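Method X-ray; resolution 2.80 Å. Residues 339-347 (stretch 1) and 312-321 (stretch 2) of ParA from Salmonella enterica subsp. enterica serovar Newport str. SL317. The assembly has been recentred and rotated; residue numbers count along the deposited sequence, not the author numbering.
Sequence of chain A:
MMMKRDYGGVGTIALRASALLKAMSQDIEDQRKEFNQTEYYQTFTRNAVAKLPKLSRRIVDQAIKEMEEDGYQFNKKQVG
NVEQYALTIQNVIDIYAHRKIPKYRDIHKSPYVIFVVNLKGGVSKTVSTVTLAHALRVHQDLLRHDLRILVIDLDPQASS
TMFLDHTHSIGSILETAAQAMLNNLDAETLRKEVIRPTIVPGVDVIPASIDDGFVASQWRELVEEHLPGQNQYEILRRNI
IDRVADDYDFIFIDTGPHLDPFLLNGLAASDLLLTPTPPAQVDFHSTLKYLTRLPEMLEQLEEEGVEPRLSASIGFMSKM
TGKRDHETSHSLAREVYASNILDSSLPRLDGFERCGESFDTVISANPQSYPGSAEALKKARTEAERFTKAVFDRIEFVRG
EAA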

ATOM      1  N   SER A 339     -26.642  13.145   0.264  1.00 87.16           N
ATOM      2  CA  SER A 339     -26.957  13.328   1.677  1.00 84.19           C
ATOM      3  C   SER A 339     -26.015  12.483   2.521  1.00 83.48           C
ATOM      4  O   SER A 339     -25.695  12.841   3.656  1.00 81.55           O
ATOM      5  CB  SER A 339     -28.404  12.914   1.960  1.00 84.50           C
ATOM      6  OG  SER A 339     -28.599  11.531   1.706  1.00 83.91           O
ATOM      7  N   ASN A 340     -25.563  11.367   1.949  1.00 83.45           N
ATOM      8  CA  ASN A 340     -24.666  10.438   2.638  1.00 83.92           C
ATOM      9  C   ASN A 340     -23.263  10.946   2.987  1.00 83.35           C
ATOM     10  O   ASN A 340     -22.511  10.246   3.663  1.00 84.18           O
ATOM     11  CB  ASN A 340     -24.553   9.129   1.846  1.00 80.94           C
ATOM     12  CG  ASN A 340     -25.768   8.230   2.025  1.00 83.27           C
ATOM     13  OD1 ASN A 340     -26.138   7.881   3.157  1.00 81.08           O
ATOM     14  ND2 ASN A 340     -26.391   7.842   0.911  1.00 80.18           N
ATOM     15  N   ILE A 341     -22.911  12.145   2.532  1.00 84.67           N
ATOM     16  CA  ILE A 341     -21.597  12.737   2.825  1.00 85.79           C
ATOM     17  C   ILE A 341     -21.604  13.312   4.244  1.00 86.29           C
ATOM     18  O   ILE A 341     -22.657  13.712   4.744  1.00 88.55           O
ATOM     19  CB  ILE A 341     -21.271  13.903   1.850  1.00 85.48           C
ATOM     20  CG1 ILE A 341     -19.917  14.541   2.196  1.00 82.49           C
ATOM     21  CG2 ILE A 341     -22.355  14.972   1.941  1.00 86.47           C
ATOM     22  CD1 ILE A 341     -18.717  13.908   1.523  1.00 77.18           C
ATOM     23  N   LEU A 342     -20.438  13.354   4.886  1.00 84.82           N
ATOM     24  CA  LEU A 342     -20.337  13.911   6.232  1.00 84.99           C
ATOM     25  C   LEU A 342     -20.504  15.431   6.170  1.00 88.64           C
ATOM     26  O   LEU A 342     -20.609  16.008   5.085  1.00 89.67           O
ATOM     27  CB  LEU A 342     -18.983  13.573   6.872  1.00 80.15           C
ATOM     28  CG  LEU A 342     -18.938  12.435   7.904  1.00 77.91           C
ATOM     29  CD1 LEU A 342     -17.571  12.387   8.554  1.00 73.78           C
ATOM     30  CD2 LEU A 342     -19.996  12.654   8.971  1.00 73.80           C
ATOM     31  N   ASP A 343     -20.537  16.070   7.337  1.00 91.06           N
ATOM     32  CA  ASP A 343     -20.690  17.520   7.429  1.00 89.73           C
ATOM     33  C   ASP A 343     -19.397  18.076   7.977  1.00 91.05           C
ATOM     34  O   ASP A 343     -19.259  19.278   8.200  1.00 92.10           O
ATOM     35  CB  ASP A 343     -21.827  17.871   8.372  1.00 93.67           C
ATOM     36  CG  ASP A 343     -23.077  17.098   8.070  1.00 97.14           C
ATOM     37  OD1 ASP A 343     -23.651  17.305   6.977  1.00 97.37           O
ATOM     38  OD2 ASP A 343     -23.471  16.276   8.927  1.00 99.25           O
ATOM     39  N   SER A 344     -18.458  17.172   8.218  1.00 90.39           N
ATOM     40  CA  SER A 344     -17.146  17.533   8.712  1.00 90.52           C
ATOM     41  C   SER A 344     -16.178  16.578   8.033  1.00 90.79           C
ATOM     42  O   SER A 344     -16.519  15.427   7.747  1.00 89.16           O
ATOM     43  CB  SER A 344     -17.077  17.384  10.232  1.00 87.96           C
ATOM     44  OG  SER A 344     -16.577  18.575  10.820  1.00 84.38           O
ATOM     45  N   SER A 345     -14.981  17.071   7.745  1.00 92.58           N
ATOM     46  CA  SER A 345     -13.968  16.259   7.099  1.00 93.47           C
ATOM     47  C   SER A 345     -12.837  16.037   8.086  1.00 92.63           C
ATOM     48  O   SER A 345     -12.487  16.932   8.856  1.00 92.21           O
ATOM     49  CB  SER A 345     -13.445  16.968   5.849  1.00 93.22           C
ATOM     50  OG  SER A 345     -12.842  18.201   6.192  1.00 91.56           O
ATOM     51  N   LEU A 346     -12.282  14.832   8.069  1.00 91.65           N
ATOM     52  CA  LEU A 346     -11.187  14.477   8.958  1.00 90.56           C
ATOM     53  C   LEU A 346      -9.915  15.187   8.536  1.00 88.46           C
ATOM     54  O   LEU A 346      -9.517  15.103   7.385  1.00 84.27           O
ATOM     55  CB  LEU A 346     -10.960  12.965   8.923  1.00 92.61           C
ATOM     56  CG  LEU A 346      -9.646  12.405   9.473  1.00 92.12           C
ATOM     57  CD1 LEU A 346      -9.487  12.779  10.941  1.00 90.94           C
ATOM     58  CD2 LEU A 346      -9.631  10.894   9.287  1.00 92.24           C
ATOM     59  N   PRO A 347      -9.260  15.898   9.468  1.00 90.85           N
ATOM     60  CA  PRO A 347      -8.020  16.607   9.136  1.00 91.18           C
ATOM     61  C   PRO A 347      -6.840  15.634   9.088  1.00 91.01           C
ATOM     62  O   PRO A 347      -6.980  14.448   9.396  1.00 90.03           O
ATOM     63  CB  PRO A 347      -7.889  17.606  10.277  1.00 89.66           C
ATOM     64  CG  PRO A 347      -8.378  16.799  11.439  1.00 91.14           C
ATOM     65  CD  PRO A 347      -9.628  16.125  10.880  1.00 91.19           C
TER
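Stretch 2 (312-321) ASIGFMSKMT

Stretch 2 enters as a beta strand that runs through Met 317, then gives way to loop from Ser 318 onward. Stretch 1 ends a 3-10 segment at Asn 340 and continues as loop. The two run in the same general direction, with end-to-end lines 33° apart, so the contact has the sense of a parallel pair.

The backbones meet in two places. The first is a single bridge between Ile 341 and Gly 315, with their CA atoms 4.5 Å apart. Here Gly 315 N donates to Asn 340 O at 3.1 Å, and Leu 342 N donates to Gly 315 O at 2.6 Å. Gly 315 thus uses both its amide and its carbonyl on stretch 1. Two CA-H...O contacts support the same site: Ile 314 CA to Asn 340 O and Ile 341 CA to Gly 315 O, each 3.4 Å. The second bridge pairs Leu 346 with Ser 318, CA to CA 4.9 Å. Leu 346 N reaches Met 317 O at 3.1 Å, a weak hydrogen bond with an angle of 126°. Lys 319 N lies 2.2 Å from Leu 346 O, a very short hydrogen bond in the model, and its exact length deserves caution at 2.80 Å resolution.

The register shifts by two residues between the bridges. Stretch 1 takes five steps from Ile 341 to Leu 346, while stretch 2 takes three from Gly 315 to Ser 318. The extra length is taken up in the loop, where Asp 343 and Ser 344 have no partner in the register. Both point their CA-to-CB bonds away from stretch 2, and Asp 343 makes no contact with it.

Phe 316 is the main bump of stretch 2. Its CA-to-CB bond points toward stretch 1, and Leu 342 and Leu 346 both lie on the same side of its ring plane, near different ring atoms. Leu 342 CD1 approaches Phe 316 CD2 at 3.4 Å, and Leu 346 CB lies 4.0 Å from Phe 316 CE1. Both leucines meet the ring obliquely. The backbone of the loop passes close to the root of this side chain, with Ser 344 O 3.9 Å from Phe 316 CB. Leu 342 also touches Ile 314, CG to CG2 at 3.7 Å, so it packs against side chains two residues apart on the strand.

Gly 315 has no side chain, and the end of Ile 341 lies near the place where one would begin. An ideal CB on Gly 315 would be 4.2 Å from Ile 341 CD1. That same methyl reaches on to Phe 316 CA, 3.9 Å away.

Near the start, Asn 340 makes a large contact. Its CA-to-CB bond points toward stretch 2, and the side chain lies against Ser 313. Between the two bridges, Ser 345 lies beside Met 317, with Ser 345 CB 3.3 Å from Met 317 O and 3.8 Å from Met 317 CB. Together the two stretches bury 659 Å².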

ATOM      1  N   ALA A 312     -26.345   1.372   5.289  1.00 43.33           N
ATOM      2  CA  ALA A 312     -26.076   2.772   5.545  1.00 43.34           C
ATOM      3  C   ALA A 312     -24.735   3.101   4.904  1.00 45.95           C
ATOM      4  O   ALA A 312     -23.990   2.201   4.525  1.00 43.11           O
ATOM      5  CB  ALA A 312     -26.018   3.021   7.035  1.00 40.43           C
ATOM      6  N   SER A 313     -24.427   4.384   4.771  1.00 47.24           N
ATOM      7  CA  SER A 313     -23.151   4.760   4.188  1.00 51.37           C
ATOM      8  C   SER A 313     -22.747   6.162   4.619  1.00 52.42           C
ATOM      9  O   SER A 313     -23.584   7.038   4.795  1.00 54.70           O
ATOM     10  CB  SER A 313     -23.214   4.681   2.664  1.00 47.80           C
ATOM     11  OG  SER A 313     -23.974   5.751   2.150  1.00 58.72           O
ATOM     12  N   ILE A 314     -21.449   6.359   4.797  1.00 53.95           N
ATOM     13  CA  ILE A 314     -20.914   7.643   5.194  1.00 54.69           C
ATOM     14  C   ILE A 314     -19.701   7.918   4.321  1.00 58.30           C
ATOM     15  O   ILE A 314     -18.910   7.017   4.056  1.00 59.23           O
ATOM     16  CB  ILE A 314     -20.462   7.633   6.674  1.00 56.13           C
ATOM     17  CG1 ILE A 314     -21.630   7.249   7.588  1.00 54.27           C
ATOM     18  CG2 ILE A 314     -19.906   8.997   7.058  1.00 60.17           C
ATOM     19  CD1 ILE A 314     -22.806   8.190   7.546  1.00 51.50           C
ATOM     20  N   GLY A 315     -19.573   9.159   3.863  1.00 63.25           N
ATOM     21  CA  GLY A 315     -18.444   9.550   3.040  1.00 68.80           C
ATOM     22  C   GLY A 315     -17.890  10.859   3.572  1.00 73.60           C
ATOM     23  O   GLY A 315     -18.634  11.633   4.173  1.00 75.44           O
ATOM     24  N   PHE A 316     -16.596  11.113   3.369  1.00 78.79           N
ATOM     25  CA  PHE A 316     -15.972  12.354   3.845  1.00 82.25           C
ATOM     26  C   PHE A 316     -14.545  12.575   3.322  1.00 81.98           C
ATOM     27  O   PHE A 316     -13.846  11.629   2.970  1.00 77.66           O
ATOM     28  CB  PHE A 316     -15.980  12.401   5.389  1.00 85.10           C
ATOM     29  CG  PHE A 316     -15.150  11.324   6.051  1.00 88.37           C
ATOM     30  CD1 PHE A 316     -13.762  11.398   6.063  1.00 89.36           C
ATOM     31  CD2 PHE A 316     -15.763  10.234   6.665  1.00 91.56           C
ATOM     32  CE1 PHE A 316     -12.995  10.405   6.674  1.00 89.88           C
ATOM     33  CE2 PHE A 316     -15.000   9.236   7.280  1.00 91.71           C
ATOM     34  CZ  PHE A 316     -13.615   9.324   7.284  1.00 89.49           C
ATOM     35  N   MET A 317     -14.120  13.833   3.276  1.00 84.19           N
ATOM     36  CA  MET A 317     -12.784  14.168   2.810  1.00 86.56           C
ATOM     37  C   MET A 317     -11.771  13.943   3.922  1.00 90.21           C
ATOM     38  O   MET A 317     -12.117  14.010   5.101  1.00 90.02           O
ATOM     39  CB  MET A 317     -12.739  15.622   2.356  1.00 88.55           C
ATOM     40  CG  MET A 317     -13.743  15.933   1.267  1.00 91.81           C
ATOM     41  SD  MET A 317     -13.781  14.647  -0.013  1.00 94.42           S
ATOM     42  CE  MET A 317     -12.274  15.049  -0.945  1.00 90.98           C
ATOM     43  N   SER A 318     -10.519  13.687   3.545  1.00 94.08           N
ATOM     44  CA  SER A 318      -9.459  13.441   4.523  1.00 98.86           C
ATOM     45  C   SER A 318      -8.329  14.488   4.486  1.00100.41           C
ATOM     46  O   SER A 318      -7.532  14.540   3.552  1.00101.67           O
ATOM     47  CB  SER A 318      -8.881  12.032   4.313  1.00 99.40           C
ATOM     48  OG  SER A 318      -8.370  11.487   5.522  1.00 99.23           O
ATOM     49  N   LYS A 319      -8.274  15.306   5.529  1.00101.33           N
ATOM     50  CA  LYS A 319      -7.281  16.366   5.677  1.00103.00           C
ATOM     51  C   LYS A 319      -7.427  17.431   4.605  1.00103.30           C
ATOM     52  O   LYS A 319      -6.538  18.261   4.429  1.00103.65           O
ATOM     53  CB  LYS A 319      -5.853  15.803   5.654  1.00101.24           C
ATOM     54  CG  LYS A 319      -4.978  16.259   6.835  1.00 97.73           C
ATOM     55  CD  LYS A 319      -4.945  17.776   7.000  1.00 93.26           C
ATOM     56  CE  LYS A 319      -4.302  18.179   8.323  1.00 92.52           C
ATOM     57  NZ  LYS A 319      -2.933  17.621   8.490  1.00 90.88           N
ATOM     58  N   MET A 320      -8.546  17.398   3.887  1.00104.71           N
ATOM     59  CA  MET A 320      -8.816  18.384   2.848  1.00106.97           C
ATOM     60  C   MET A 320      -8.257  19.726   3.317  1.00107.52           C
ATOM     61  O   MET A 320      -8.618  20.216   4.388  1.00106.07           O
ATOM     62  CB  MET A 320     -10.323  18.513   2.625  1.00107.24           C
ATOM     63  CG  MET A 320     -10.727  19.709   1.780  1.00108.15           C
ATOM     64  SD  MET A 320     -12.420  20.199   2.111  1.00108.75           S
ATOM     65  CE  MET A 320     -12.350  22.009   1.893  1.00107.52           C
ATOM     66  N   THR A 321      -7.373  20.310   2.518  1.00108.05           N
ATOM     67  CA  THR A 321      -6.762  21.584   2.874  1.00107.12           C
ATOM     68  C   THR A 321      -7.421  22.787   2.204  1.00108.90           C
ATOM     69  O   THR A 321      -8.456  22.662   1.540  1.00108.22           O
ATOM     70  CB  THR A 321      -5.271  21.581   2.525  1.00104.26           C
ATOM     71  OG1 THR A 321      -5.078  20.878   1.293  1.00103.80           O
ATOM     72  CG2 THR A 321      -4.467  20.913   3.624  1.00102.95           C
TER